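Local coordinates for protein N-terminal acetyltransferase B complex subunit MDM20 (Candida albicans, PDB 5K04) that serves as the non-catalytic MDM20 (Naa25-family) subunit of the NatB N-terminal acetyltransferase complex, probably as a helical scaffold around the NAT3 subunit, at residues 154-159 / 166-171; 249-254 / 280-285; 299-304 / 309-314. All coordinates share one frame; numbering follows the deposited sequence.

Interaction 1 (154-159 / 166-171); sequences HLLLQE and SLYNSL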
loop_
_atom_site.group_PDB
_atom_site.type_symbol
_atom_site.label_atom_id
_atom_site.label_comp_id
_atom_site.label_asym_id
_atom_site.label_seq_id
_atom_site.Cartn_x
_atom_site.Cartn_y
_atom_site.Cartn_z
ATOM N N HIS A 154 9.331 -14.887 -18.574
ATOM C CA HIS A 154 9.167 -13.448 -18.426
ATOM C C HIS A 154 9.449 -12.996 -16.997
ATOM O O HIS A 154 10.123 -11.982 -16.782
ATOM C CB HIS A 154 7.754 -13.040 -18.821
ATOM C CG HIS A 154 7.386 -11.680 -18.334
ATOM N ND1 HIS A 154 8.007 -10.539 -18.791
ATOM C CD2 HIS A 154 6.488 -11.276 -17.409
ATOM C CE1 HIS A 154 7.491 -9.487 -18.186
ATOM N NE2 HIS A 154 6.567 -9.907 -17.340
ATOM N N LEU A 155 8.897 -13.714 -16.007
ATOM C CA LEU A 155 9.155 -13.396 -14.605
ATOM C C LEU A 155 10.646 -13.360 -14.316
ATOM O O LEU A 155 11.135 -12.436 -13.655
ATOM C CB LEU A 155 8.476 -14.413 -13.703
ATOM C CG LEU A 155 6.944 -14.400 -13.681
ATOM C CD1 LEU A 155 6.469 -15.383 -12.608
ATOM C CD2 LEU A 155 6.382 -12.975 -13.420
ATOM N N LEU A 156 11.379 -14.366 -14.815
ATOM C CA LEU A 156 12.828 -14.429 -14.629
ATOM C C LEU A 156 13.516 -13.252 -15.296
ATOM O O LEU A 156 14.417 -12.636 -14.718
ATOM C CB LEU A 156 13.377 -15.726 -15.219
ATOM C CG LEU A 156 13.315 -17.009 -14.422
ATOM C CD1 LEU A 156 13.791 -18.165 -15.304
ATOM C CD2 LEU A 156 14.173 -16.868 -13.167
ATOM N N LEU A 157 13.106 -12.940 -16.531
ATOM C CA LEU A 157 13.671 -11.817 -17.274
ATOM C C LEU A 157 13.544 -10.505 -16.518
ATOM O O LEU A 157 14.281 -9.555 -16.813
ATOM C CB LEU A 157 12.980 -11.687 -18.629
ATOM C CG LEU A 157 13.461 -12.674 -19.682
ATOM C CD1 LEU A 157 12.541 -12.657 -20.892
ATOM C CD2 LEU A 157 14.876 -12.312 -20.064
ATOM N N GLN A 158 12.621 -10.435 -15.555
ATOM C CA GLN A 158 12.394 -9.238 -14.767
ATOM C C GLN A 158 13.345 -9.154 -13.589
ATOM O O GLN A 158 13.082 -8.408 -12.642
ATOM C CB GLN A 158 10.934 -9.179 -14.281
ATOM C CG GLN A 158 9.883 -9.192 -15.375
ATOM C CD GLN A 158 10.207 -8.217 -16.461
ATOM O OE1 GLN A 158 10.468 -8.596 -17.604
ATOM N NE2 GLN A 158 10.274 -6.955 -16.100
ATOM N N GLU A 159 14.430 -9.919 -13.605
ATOM C CA GLU A 159 15.369 -9.917 -12.487
ATOM C C GLU A 159 16.775 -9.456 -12.850
ATOM O O GLU A 159 17.456 -8.897 -11.987
ATOM C CB GLU A 159 15.425 -11.305 -11.833
ATOM C CG GLU A 159 14.090 -11.684 -11.194
ATOM C CD GLU A 159 14.204 -12.831 -10.204
ATOM O OE1 GLU A 159 14.924 -13.812 -10.495
ATOM O OE2 GLU A 159 13.572 -12.743 -9.127
ATOM N N SER A 166 18.846 -13.713 -23.351
ATOM C CA SER A 166 18.597 -14.211 -24.696
ATOM C C SER A 166 18.010 -15.624 -24.664
ATOM O O SER A 166 17.044 -15.929 -25.376
ATOM C CB SER A 166 19.910 -14.159 -25.495
ATOM O OG SER A 166 19.744 -14.692 -26.793
ATOM N N LEU A 167 18.585 -16.507 -23.841
ATOM C CA LEU A 167 18.070 -17.868 -23.733
ATOM C C LEU A 167 16.644 -17.880 -23.197
ATOM O O LEU A 167 15.765 -18.556 -23.748
ATOM C CB LEU A 167 18.979 -18.690 -22.829
ATOM C CG LEU A 167 18.446 -20.061 -22.434
ATOM C CD1 LEU A 167 18.525 -21.011 -23.601
ATOM C CD2 LEU A 167 19.236 -20.582 -21.250
ATOM N N TYR A 168 16.409 -17.147 -22.098
ATOM C CA TYR A 168 15.089 -17.115 -21.472
ATOM C C TYR A 168 14.038 -16.604 -22.448
ATOM O O TYR A 168 12.908 -17.104 -22.489
ATOM C CB TYR A 168 15.125 -16.231 -20.223
ATOM C CG TYR A 168 15.916 -16.778 -19.038
ATOM C CD1 TYR A 168 16.324 -18.103 -18.988
ATOM C CD2 TYR A 168 16.222 -15.961 -17.948
ATOM C CE1 TYR A 168 17.028 -18.599 -17.895
ATOM C CE2 TYR A 168 16.919 -16.449 -16.856
ATOM C CZ TYR A 168 17.317 -17.763 -16.833
ATOM O OH TYR A 168 18.020 -18.242 -15.750
ATOM N N ASN A 169 14.401 -15.610 -23.249
ATOM C CA ASN A 169 13.460 -15.037 -24.197
ATOM C C ASN A 169 13.175 -15.992 -25.342
ATOM O O ASN A 169 12.041 -16.062 -25.831
ATOM C CB ASN A 169 14.020 -13.725 -24.726
ATOM C CG ASN A 169 12.970 -12.875 -25.300
ATOM O OD1 ASN A 169 12.264 -12.166 -24.574
ATOM N ND2 ASN A 169 12.794 -12.974 -26.617
ATOM N N SER A 170 14.199 -16.730 -25.783
ATOM C CA SER A 170 14.032 -17.700 -26.860
ATOM C C SER A 170 13.194 -18.891 -26.416
ATOM O O SER A 170 12.422 -19.443 -27.207
ATOM C CB SER A 170 15.406 -18.166 -27.346
ATOM O OG SER A 170 15.308 -19.447 -27.924
ATOM N N LEU A 171 13.352 -19.323 -25.160
ATOM C CA LEU A 171 12.584 -20.472 -24.684
ATOM C C LEU A 171 11.120 -20.103 -24.484
ATOM O O LEU A 171 10.228 -20.914 -24.755
ATOM C CB LEU A 171 13.191 -21.024 -23.386
ATOM C CG LEU A 171 14.569 -21.702 -23.469
ATOM C CD1 LEU A 171 15.144 -21.879 -22.089
ATOM C CD2 LEU A 171 14.535 -23.061 -24.185
#

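Interaction 2 (249-254 / 280-285); sequences DTWKLW and SLLKIE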
loop_
_atom_site.group_PDB
_atom_site.type_symbol
_atom_site.label_atom_id
_atom_site.label_comp_id
_atom_site.label_asym_id
_atom_site.label_seq_id
_atom_site.Cartn_x
_atom_site.Cartn_y
_atom_site.Cartn_z
ATOM N N ASP A 249 -4.675 9.899 -24.543
ATOM C CA ASP A 249 -3.448 9.302 -25.062
ATOM C C ASP A 249 -3.618 8.871 -26.517
ATOM O O ASP A 249 -2.705 9.035 -27.335
ATOM C CB ASP A 249 -3.040 8.115 -24.188
ATOM C CG ASP A 249 -2.543 8.538 -22.812
ATOM O OD1 ASP A 249 -2.487 9.752 -22.539
ATOM O OD2 ASP A 249 -2.197 7.650 -22.004
ATOM N N THR A 250 -4.798 8.350 -26.865
ATOM C CA THR A 250 -5.062 7.942 -28.239
ATOM C C THR A 250 -5.232 9.148 -29.163
ATOM O O THR A 250 -4.864 9.079 -30.345
ATOM C CB THR A 250 -6.302 7.041 -28.284
ATOM O OG1 THR A 250 -6.142 5.963 -27.347
ATOM C CG2 THR A 250 -6.502 6.464 -29.697
ATOM N N TRP A 251 -5.760 10.262 -28.640
ATOM C CA TRP A 251 -5.859 11.486 -29.433
ATOM C C TRP A 251 -4.477 12.024 -29.768
ATOM O O TRP A 251 -4.229 12.463 -30.899
ATOM C CB TRP A 251 -6.656 12.559 -28.686
ATOM C CG TRP A 251 -8.178 12.462 -28.760
ATOM C CD1 TRP A 251 -9.035 12.167 -27.730
ATOM C CD2 TRP A 251 -9.009 12.706 -29.906
ATOM N NE1 TRP A 251 -10.337 12.204 -28.166
ATOM C CE2 TRP A 251 -10.347 12.527 -29.499
ATOM C CE3 TRP A 251 -8.751 13.041 -31.237
ATOM C CZ2 TRP A 251 -11.420 12.680 -30.375
ATOM C CZ3 TRP A 251 -9.814 13.191 -32.102
ATOM C CH2 TRP A 251 -11.133 13.011 -31.668
ATOM N N LYS A 252 -3.567 11.997 -28.796
ATOM C CA LYS A 252 -2.228 12.528 -29.021
ATOM C C LYS A 252 -1.491 11.720 -30.079
ATOM O O LYS A 252 -0.837 12.290 -30.961
ATOM C CB LYS A 252 -1.447 12.547 -27.709
ATOM C CG LYS A 252 -1.991 13.549 -26.688
ATOM C CD LYS A 252 -1.524 13.235 -25.255
ATOM C CE LYS A 252 -0.043 13.502 -25.061
ATOM N NZ LYS A 252 0.385 13.152 -23.685
ATOM N N LEU A 253 -1.594 10.389 -30.009
ATOM C CA LEU A 253 -1.015 9.549 -31.053
ATOM C C LEU A 253 -1.632 9.857 -32.415
ATOM O O LEU A 253 -0.934 9.835 -33.434
ATOM C CB LEU A 253 -1.199 8.074 -30.692
ATOM C CG LEU A 253 -0.434 7.544 -29.466
ATOM C CD1 LEU A 253 -0.631 6.039 -29.330
ATOM C CD2 LEU A 253 1.048 7.840 -29.511
ATOM N N TRP A 254 -2.924 10.203 -32.438
ATOM C CA TRP A 254 -3.603 10.483 -33.701
ATOM C C TRP A 254 -3.076 11.752 -34.367
ATOM O O TRP A 254 -2.929 11.789 -35.594
ATOM C CB TRP A 254 -5.109 10.590 -33.474
ATOM C CG TRP A 254 -5.895 10.900 -34.710
ATOM C CD1 TRP A 254 -6.250 10.025 -35.709
ATOM C CD2 TRP A 254 -6.455 12.167 -35.070
ATOM N NE1 TRP A 254 -6.978 10.685 -36.678
ATOM C CE2 TRP A 254 -7.115 11.998 -36.306
ATOM C CE3 TRP A 254 -6.449 13.433 -34.474
ATOM C CZ2 TRP A 254 -7.769 13.040 -36.942
ATOM C CZ3 TRP A 254 -7.084 14.473 -35.118
ATOM C CH2 TRP A 254 -7.743 14.269 -36.336
ATOM N N SER A 280 -10.508 19.864 -26.257
ATOM C CA SER A 280 -10.100 21.221 -25.916
ATOM C C SER A 280 -8.637 21.261 -25.512
ATOM O O SER A 280 -7.897 22.157 -25.926
ATOM C CB SER A 280 -10.995 21.760 -24.808
ATOM O OG SER A 280 -12.313 21.922 -25.293
ATOM N N LEU A 281 -8.198 20.274 -24.729
ATOM C CA LEU A 281 -6.783 20.168 -24.392
ATOM C C LEU A 281 -5.965 19.767 -25.609
ATOM O O LEU A 281 -4.825 20.221 -25.774
ATOM C CB LEU A 281 -6.577 19.156 -23.261
ATOM C CG LEU A 281 -7.036 19.592 -21.869
ATOM C CD1 LEU A 281 -6.809 18.497 -20.849
ATOM C CD2 LEU A 281 -6.336 20.866 -21.434
ATOM N N LEU A 282 -6.530 18.918 -26.469
ATOM C CA LEU A 282 -5.787 18.450 -27.634
ATOM C C LEU A 282 -5.414 19.605 -28.546
ATOM O O LEU A 282 -4.332 19.606 -29.142
ATOM C CB LEU A 282 -6.606 17.423 -28.406
ATOM C CG LEU A 282 -5.843 16.712 -29.520
ATOM C CD1 LEU A 282 -4.769 15.816 -28.915
ATOM C CD2 LEU A 282 -6.806 15.907 -30.387
ATOM N N LYS A 283 -6.304 20.604 -28.656
ATOM C CA LYS A 283 -6.041 21.771 -29.495
ATOM C C LYS A 283 -4.790 22.507 -29.037
ATOM O O LYS A 283 -4.041 23.039 -29.867
ATOM C CB LYS A 283 -7.252 22.700 -29.486
ATOM C CG LYS A 283 -8.377 22.210 -30.370
ATOM C CD LYS A 283 -9.529 23.190 -30.419
ATOM C CE LYS A 283 -10.630 22.711 -31.372
ATOM N NZ LYS A 283 -10.261 22.783 -32.828
ATOM N N ILE A 284 -4.539 22.513 -27.723
ATOM C CA ILE A 284 -3.267 23.001 -27.198
ATOM C C ILE A 284 -2.132 22.102 -27.655
ATOM O O ILE A 284 -1.084 22.575 -28.110
ATOM C CB ILE A 284 -3.312 23.085 -25.664
ATOM C CG1 ILE A 284 -4.575 23.821 -25.208
ATOM C CG2 ILE A 284 -2.061 23.785 -25.162
ATOM C CD1 ILE A 284 -4.746 23.879 -23.712
ATOM N N GLU A 285 -2.319 20.790 -27.513
ATOM C CA GLU A 285 -1.303 19.835 -27.942
ATOM C C GLU A 285 -1.063 19.922 -29.447
ATOM O O GLU A 285 0.048 19.657 -29.921
ATOM C CB GLU A 285 -1.729 18.423 -27.538
ATOM C CG GLU A 285 -0.573 17.501 -27.143
ATOM C CD GLU A 285 -0.127 17.668 -25.704
ATOM O OE1 GLU A 285 -0.997 17.854 -24.824
ATOM O OE2 GLU A 285 1.099 17.606 -25.457
HETATM O O HOH W 1 -0.090 15.783 -22.378
#

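Interaction 3 (299-304 / 309-314); sequences ENYYQK and LCCYAD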
loop_
_atom_site.group_PDB
_atom_site.type_symbol
_atom_site.label_atom_id
_atom_site.label_comp_id
_atom_site.label_asym_id
_atom_site.label_seq_id
_atom_site.Cartn_x
_atom_site.Cartn_y
_atom_site.Cartn_z
ATOM N N GLU A 299 -6.998 29.968 -23.861
ATOM C CA GLU A 299 -8.152 30.780 -23.487
ATOM C C GLU A 299 -9.461 30.032 -23.729
ATOM O O GLU A 299 -10.393 30.128 -22.925
ATOM C CB GLU A 299 -8.121 32.107 -24.254
ATOM C CG GLU A 299 -7.031 33.078 -23.780
ATOM C CD GLU A 299 -6.767 34.219 -24.764
ATOM O OE1 GLU A 299 -7.472 34.307 -25.795
ATOM O OE2 GLU A 299 -5.847 35.031 -24.508
ATOM N N ASN A 300 -9.541 29.262 -24.822
ATOM C CA ASN A 300 -10.776 28.544 -25.138
ATOM C C ASN A 300 -11.017 27.407 -24.147
ATOM O O ASN A 300 -12.161 27.150 -23.759
ATOM C CB ASN A 300 -10.732 28.035 -26.584
ATOM C CG ASN A 300 -11.835 26.997 -26.900
ATOM O OD1 ASN A 300 -12.978 27.364 -27.190
ATOM N ND2 ASN A 300 -11.477 25.694 -26.868
ATOM N N TYR A 301 -9.956 26.717 -23.721
ATOM C CA TYR A 301 -10.133 25.696 -22.691
ATOM C C TYR A 301 -10.610 26.325 -21.390
ATOM O O TYR A 301 -11.530 25.810 -20.745
ATOM C CB TYR A 301 -8.838 24.910 -22.455
ATOM C CG TYR A 301 -9.005 23.937 -21.312
ATOM C CD1 TYR A 301 -9.528 22.663 -21.527
ATOM C CD2 TYR A 301 -8.690 24.306 -20.003
ATOM C CE1 TYR A 301 -9.713 21.779 -20.463
ATOM C CE2 TYR A 301 -8.874 23.433 -18.947
ATOM C CZ TYR A 301 -9.384 22.176 -19.174
ATOM O OH TYR A 301 -9.557 21.322 -18.110
ATOM N N TYR A 302 -10.004 27.452 -21.005
ATOM C CA TYR A 302 -10.344 28.111 -19.750
ATOM C C TYR A 302 -11.793 28.592 -19.748
ATOM O O TYR A 302 -12.482 28.507 -18.724
ATOM C CB TYR A 302 -9.387 29.283 -19.499
ATOM C CG TYR A 302 -9.768 30.146 -18.305
ATOM C CD1 TYR A 302 -9.309 29.845 -17.036
ATOM C CD2 TYR A 302 -10.599 31.247 -18.446
ATOM C CE1 TYR A 302 -9.653 30.616 -15.936
ATOM C CE2 TYR A 302 -10.956 32.033 -17.340
ATOM C CZ TYR A 302 -10.480 31.709 -16.093
ATOM O OH TYR A 302 -10.818 32.462 -15.001
ATOM N N GLN A 303 -12.270 29.115 -20.882
ATOM C CA GLN A 303 -13.636 29.629 -20.936
ATOM C C GLN A 303 -14.650 28.512 -20.782
ATOM O O GLN A 303 -15.733 28.723 -20.227
ATOM C CB GLN A 303 -13.881 30.372 -22.254
ATOM C CG GLN A 303 -13.086 31.676 -22.408
ATOM C CD GLN A 303 -13.371 32.694 -21.305
ATOM O OE1 GLN A 303 -14.483 32.765 -20.778
ATOM N NE2 GLN A 303 -12.358 33.485 -20.952
ATOM N N LYS A 304 -14.313 27.324 -21.270
ATOM C CA LYS A 304 -15.208 26.187 -21.169
ATOM C C LYS A 304 -15.110 25.486 -19.821
ATOM O O LYS A 304 -16.099 24.901 -19.370
ATOM C CB LYS A 304 -14.914 25.202 -22.300
ATOM C CG LYS A 304 -15.202 25.778 -23.672
ATOM C CD LYS A 304 -14.921 24.780 -24.778
ATOM C CE LYS A 304 -15.571 25.236 -26.074
ATOM N NZ LYS A 304 -17.044 25.444 -25.890
ATOM N N LEU A 309 -13.196 22.064 -11.326
ATOM C CA LEU A 309 -12.020 21.991 -10.477
ATOM C C LEU A 309 -10.800 21.448 -11.223
ATOM O O LEU A 309 -9.669 21.626 -10.761
ATOM C CB LEU A 309 -12.371 21.149 -9.252
ATOM C CG LEU A 309 -11.580 21.371 -7.964
ATOM C CD1 LEU A 309 -11.717 22.809 -7.457
ATOM C CD2 LEU A 309 -12.043 20.384 -6.916
ATOM N N CYS A 310 -11.007 20.825 -12.388
ATOM C CA CYS A 310 -9.907 20.289 -13.183
ATOM C C CYS A 310 -9.072 21.369 -13.868
ATOM O O CYS A 310 -7.908 21.096 -14.186
ATOM C CB CYS A 310 -10.436 19.307 -14.242
ATOM S SG CYS A 310 -11.458 19.953 -15.551
ATOM N N CYS A 311 -9.624 22.582 -14.076
ATOM C CA CYS A 311 -9.030 23.539 -15.012
ATOM C C CYS A 311 -7.539 23.753 -14.745
ATOM O O CYS A 311 -6.708 23.621 -15.649
ATOM C CB CYS A 311 -9.788 24.878 -14.957
ATOM S SG CYS A 311 -9.366 26.021 -16.252
ATOM N N TYR A 312 -7.192 24.080 -13.503
ATOM C CA TYR A 312 -5.810 24.424 -13.170
ATOM C C TYR A 312 -4.859 23.277 -13.469
ATOM O O TYR A 312 -3.795 23.483 -14.064
ATOM C CB TYR A 312 -5.691 24.806 -11.697
ATOM C CG TYR A 312 -4.255 24.982 -11.273
ATOM C CD1 TYR A 312 -3.552 26.141 -11.591
ATOM C CD2 TYR A 312 -3.603 23.998 -10.558
ATOM C CE1 TYR A 312 -2.231 26.311 -11.204
ATOM C CE2 TYR A 312 -2.284 24.154 -10.169
ATOM C CZ TYR A 312 -1.601 25.313 -10.499
ATOM O OH TYR A 312 -0.288 25.453 -10.103
ATOM N N ALA A 313 -5.205 22.063 -13.015
ATOM C CA ALA A 313 -4.305 20.925 -13.206
ATOM C C ALA A 313 -4.132 20.601 -14.689
ATOM O O ALA A 313 -3.049 20.190 -15.120
ATOM C CB ALA A 313 -4.818 19.706 -12.432
ATOM N N ASP A 314 -5.176 20.812 -15.479
ATOM C CA ASP A 314 -5.086 20.572 -16.911
ATOM C C ASP A 314 -4.175 21.596 -17.606
ATOM O O ASP A 314 -3.374 21.234 -18.477
ATOM C CB ASP A 314 -6.499 20.582 -17.504
ATOM C CG ASP A 314 -7.357 19.365 -17.065
ATOM O OD1 ASP A 314 -6.843 18.450 -16.380
ATOM O OD2 ASP A 314 -8.555 19.328 -17.430
#

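Interaction 1 (154-159 / 166-171)
Leu-156 lays one methyl group over the ring of Tyr-168, and this CH-pi contact is the close-packed, inner part of the helix pair. Its CD1 sits 4.0 Å from the centroid of the Tyr-168 ring and 16° off the ring normal, shifted toward the CZ-CE2 edge, while Leu-156 CB meets Tyr-168 CD2 at 3.9 Å. Both residues hold CG opposite the carbonyl carbon (chi1 -82° and -70°), which brings methyl and ring together; the two side chains cross at about a right angle. Leu-156 also touches Phe-126, Lys-127 and Asn-130 of helix 126-138. Leu-157 packs at the near end of the same tyrosine: its CD2 lies 3.9 Å from Tyr-168 CB, near the plane of the ring. The side of Leu-157 and Asn-169 is more open to solvent, both being partly exposed, and the chain runs on from Leu-157 into exposed Gln-158 and Glu-159. There Leu-157 CD1 comes to 3.7 Å from Asn-169 OD1, a carbon-to-oxygen contact that adds no polar bond, and the amide of Asn-169 is held through ND2 by the backbone oxygen of Phe-194. The contact closes a helical hairpin, helix 143-157 and helix 162-177, consistent with the alpha-alpha architecture of this largely helical subunit.

Interaction 2 (249-254 / 280-285)
Trp-251 and Leu-282 meet at about a right angle, the isobutyl end of the leucine set against CB and the CE3 corner of the indole. Leu-282 CD2 lies 3.6 Å from Trp-251 CE3, approaching the ring obliquely, and Leu-282 CD1 lies by the backbone, 4.0 Å from Lys-252 N. Leu-282 holds its CG opposite the backbone nitrogen (chi1 -171°), which carries both methyls across to Trp-251 CB, each 3.8 Å from it. The indole itself leads off toward other neighbours: its CZ3 is 4.1 Å above the Trp-254 ring plane, toward the rim, and its ring also meets that of Phe-241 steeply.

Beside this apolar centre runs a more polar margin. The chain of Lys-252 passes Leu-282 and reaches Glu-285, whose CD is 4.2 Å from Lys-252 CE. The charged ends do not touch directly, and a water bridges them: Lys-252 NZ donates to it over 3.0 Å, and the water makes a weak bond to Glu-285 OE1. That same OE1 takes a hydrogen bond from Tyr-318, which probably helps to fix the carboxylate. At 4.8 Å between Lys-252 NZ and Glu-285 OE2 the opposite charges probably still attract, though less than in a direct salt bridge.

Asp-249, on helix 248-260 with Trp-251, forms a salt bridge with Lys-5 of the NAT3 chain. Helices 248-260 and 277-289 run roughly parallel, their short segments 35° apart with axes 10.4 Å from each other, a packing consistent with the TPR-like alpha-alpha solenoid expected of this family.

Interaction 3 (299-304 / 309-314)
Where helix 295-305 gives way to the short helix 311-315, Tyr-301, Asp-314 and two cysteines pack in a buried contact at the side of the subunit that meets NAT3. Tyr-301 reaches across from the first helix, its CG anti to the backbone N (chi1 175°), and directs its hydroxyl at Asp-314. OH to Asp-314 OD2 is a hydrogen bond modelled at 2.3 Å, so short that the exact length is doubtful. The side chains cross at about a right angle, with the ring and carboxylate planes 58° apart.

Two cysteines lie about this pair. Cys-310 SG stands 3.5 Å from Tyr-301 OH. Cys-311 sends its sulfur between two tyrosines: SG is 3.8 Å from Tyr-301 CE2 and 3.9 Å from Tyr-302 CD1. Both are sulfur-aromatic contacts approached obliquely, the sulfur lying 5.0 Å from the Tyr-301 ring centroid and 70° off its normal. The CA of Cys-311 meets the Tyr-301 ring at its edge. Tyr-302 leaves its helix in another direction and finishes its polar end on Asn-343 through a hydrogen bond, while its ring meets Phe-324 edge-to-face.

Asp-314 also pairs with Arg-277, a salt bridge made by the same OD2 that receives the tyrosine hydroxyl, and Tyr-84 of the NAT3 chain packs against Cys-310, Ala-313 and Asp-314. The side chain of Cys-310 is about 10 Å from the bound coenzyme A, near it but not in contact. With a guanidinium and a phenol converging on one oxygen, Asp-314 probably stays ionised although buried, its charge countered chiefly by Arg-277, with the phenol as a likely second donor.

Along the chain the three contacts follow in series. Interaction 1 joins helices 143-157 and 162-177. Interaction 2 pairs helices 248-260 and 277-289, and interaction 3 ties helix 295-305 to helix 311-315. Interaction 1 stands apart, its centre about 36 Å from that of interaction 2 and about 46 Å from that of interaction 3. Interactions 2 and 3 lie about 15 Å apart between centres and touch directly, Leu-281 CD2 against Tyr-301 CE1 at 3.6 Å, helices 277-289 and 295-305 being consecutive and packed together. Both lie in the region characteristic of NatB non-catalytic subunits and have residues meeting NAT3, so this run of packed helices carries part of the subunit interface.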